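Local coordinates for protein hydrogenase maturation protease (Wolinella succinogenes, PDB 3PU6) that probably acts as an endopeptidase in the maturation of hydrogenases, at residues N12-D17 / F122-S127. Numbering follows the deposited sequence.
Sequences NELRGD and FSEGLS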
loop_
_atom_site.group_PDB
_atom_site.type_symbol
_atom_site.label_atom_id
_atom_site.label_comp_id
_atom_site.label_asym_id
_atom_site.label_seq_id
_atom_site.Cartn_x
_atom_site.Cartn_y
_atom_site.Cartn_z
ATOM N N ASN A 12 -8.845 -5.573 3.879
ATOM C CA ASN A 12 -9.653 -6.744 4.194
ATOM C C ASN A 12 -10.511 -7.110 2.998
ATOM O O ASN A 12 -11.441 -6.390 2.636
ATOM C CB ASN A 12 -10.550 -6.423 5.389
ATOM C CG ASN A 12 -11.302 -7.635 5.926
ATOM O OD1 ASN A 12 -11.634 -8.569 5.195
ATOM N ND2 ASN A 12 -11.607 -7.595 7.210
ATOM N N GLU A 13 -10.199 -8.240 2.389
ATOM C CA GLU A 13 -10.843 -8.644 1.153
ATOM C C GLU A 13 -12.291 -9.042 1.337
ATOM O O GLU A 13 -13.021 -9.178 0.361
ATOM C CB GLU A 13 -10.083 -9.814 0.536
ATOM C CG GLU A 13 -8.805 -9.424 -0.183
ATOM C CD GLU A 13 -8.100 -10.627 -0.801
ATOM O OE1 GLU A 13 -8.057 -11.714 -0.161
ATOM O OE2 GLU A 13 -7.583 -10.476 -1.931
ATOM N N LEU A 14 -12.700 -9.243 2.589
ATOM C CA LEU A 14 -14.073 -9.615 2.893
ATOM C C LEU A 14 -14.966 -8.399 3.140
ATOM O O LEU A 14 -16.160 -8.535 3.323
ATOM C CB LEU A 14 -14.090 -10.561 4.077
ATOM C CG LEU A 14 -13.246 -11.831 3.894
ATOM C CD1 LEU A 14 -13.352 -12.718 5.127
ATOM C CD2 LEU A 14 -13.664 -12.593 2.640
ATOM N N ARG A 15 -14.368 -7.210 3.099
ATOM C CA ARG A 15 -15.069 -5.937 3.227
ATOM C C ARG A 15 -15.119 -5.107 1.932
ATOM O O ARG A 15 -14.934 -3.896 1.978
ATOM C CB ARG A 15 -14.365 -5.084 4.270
ATOM C CG ARG A 15 -14.475 -5.616 5.647
ATOM C CD ARG A 15 -15.914 -5.654 6.086
ATOM N NE ARG A 15 -16.034 -6.369 7.344
ATOM C CZ ARG A 15 -16.252 -7.675 7.432
ATOM N NH1 ARG A 15 -16.386 -8.409 6.333
ATOM N NH2 ARG A 15 -16.337 -8.247 8.619
ATOM N N GLY A 16 -15.358 -5.740 0.789
ATOM C CA GLY A 16 -15.503 -5.025 -0.466
ATOM C C GLY A 16 -14.285 -4.263 -0.961
ATOM O O GLY A 16 -13.192 -4.803 -1.077
ATOM N N ASP A 17 -14.485 -2.983 -1.245
ATOM C CA ASP A 17 -13.440 -2.121 -1.801
ATOM C C ASP A 17 -12.323 -1.866 -0.808
ATOM O O ASP A 17 -11.403 -1.098 -1.096
ATOM C CB ASP A 17 -14.007 -0.769 -2.244
ATOM C CG ASP A 17 -14.958 -0.875 -3.423
ATOM O OD1 ASP A 17 -14.999 -1.932 -4.087
ATOM O OD2 ASP A 17 -15.666 0.128 -3.693
ATOM N N PHE A 122 -20.263 -7.346 4.415
ATOM C CA PHE A 122 -19.522 -8.523 4.052
ATOM C C PHE A 122 -19.687 -8.648 2.540
ATOM O O PHE A 122 -20.783 -8.897 2.028
ATOM C CB PHE A 122 -20.020 -9.780 4.747
ATOM C CG PHE A 122 -19.405 -11.022 4.193
ATOM C CD1 PHE A 122 -18.038 -11.198 4.236
ATOM C CD2 PHE A 122 -20.177 -11.992 3.588
ATOM C CE1 PHE A 122 -17.458 -12.319 3.714
ATOM C CE2 PHE A 122 -19.594 -13.122 3.063
ATOM C CZ PHE A 122 -18.233 -13.281 3.127
ATOM N N SER A 123 -18.598 -8.444 1.821
ATOM C CA SER A 123 -18.677 -8.481 0.390
ATOM C C SER A 123 -17.304 -8.791 -0.177
ATOM O O SER A 123 -16.298 -8.254 0.274
ATOM C CB SER A 123 -19.204 -7.155 -0.129
ATOM O OG SER A 123 -18.918 -7.007 -1.503
ATOM N N GLU A 124 -17.270 -9.685 -1.151
ATOM C CA GLU A 124 -16.012 -10.080 -1.743
ATOM C C GLU A 124 -15.906 -9.550 -3.156
ATOM O O GLU A 124 -16.747 -9.859 -4.012
ATOM C CB GLU A 124 -15.886 -11.598 -1.764
ATOM C CG GLU A 124 -15.448 -12.195 -0.469
ATOM C CD GLU A 124 -15.512 -13.700 -0.506
ATOM O OE1 GLU A 124 -16.645 -14.235 -0.618
ATOM O OE2 GLU A 124 -14.433 -14.343 -0.430
ATOM N N GLY A 125 -14.864 -8.762 -3.402
ATOM C CA GLY A 125 -14.661 -8.165 -4.712
ATOM C C GLY A 125 -14.822 -6.653 -4.762
ATOM O O GLY A 125 -15.442 -6.046 -3.885
ATOM N N LEU A 126 -14.257 -6.064 -5.808
ATOM C CA LEU A 126 -14.174 -4.623 -5.979
ATOM C C LEU A 126 -15.321 -4.091 -6.814
ATOM O O LEU A 126 -15.907 -4.819 -7.611
ATOM C CB LEU A 126 -12.860 -4.267 -6.667
ATOM C CG LEU A 126 -11.590 -4.734 -5.960
ATOM C CD1 LEU A 126 -10.373 -4.126 -6.614
ATOM C CD2 LEU A 126 -11.654 -4.395 -4.462
ATOM N N SER A 127 -15.647 -2.819 -6.606
ATOM C CA SER A 127 -16.569 -2.089 -7.472
ATOM C C SER A 127 -15.781 -1.603 -8.677
ATOM O O SER A 127 -14.559 -1.490 -8.610
ATOM C CB SER A 127 -17.161 -0.898 -6.729
ATOM O OG SER A 127 -16.154 0.025 -6.359
HETATM O O HOH W 1 -12.924 -7.467 -1.744
#
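The loops after strand 5-10 and before helix 128-147 are joined by a single beta bridge at Arg15 and Ser123 and, farther along, by a carboxylate that grips Ser127. In the bridge, Ser123 N donates to Leu14 O (2.9 Å) and Gly16 N returns a bond to Ser123 O (2.7 Å). With CG of Phe122 anti to its backbone N (chi1 170°), the ring starts beside the Leu14 carbonyl: Phe122 CD1 lies 3.4 Å from Leu14 O, and Phe122 CE1 packs on Leu14 CB at 3.8 Å. Arg15 NH1 lies in the ring plane at the Phe122 edge, near CD1, the two planes 89° apart, and makes a weak hydrogen bond to Leu14 O. Leu14 CD2 lies 3.6 Å from Glu124 CG, the two side chains side by side, pointing the same way. Strands 5-10 and 106-114 run parallel in the sheet of this alpha/beta fold, and both loops follow their C-terminal ends. Asn12 OD1 closes an Asx turn by accepting from Leu14 N. A water stitches the loops, donating to Glu13 O and Gly16 O and accepting from Gly125 N. Asp17 uses both oxygens, each on its syn side: OD1 takes Ser127 N (2.7 Å) and OD2 takes Ser127 OG (2.7 Å). Ser127, the N-cap of helix 128-147, also bonds Ala130 N through OG. An alanine in place of Asp17 would probably leave Ser127 N and OG without these acceptors and the helix start less tied to the 12-17 loop. Leu126 CD2 lies 3.7 Å from Gly16 O, and its side chain touches Ala23 of helix 20-31.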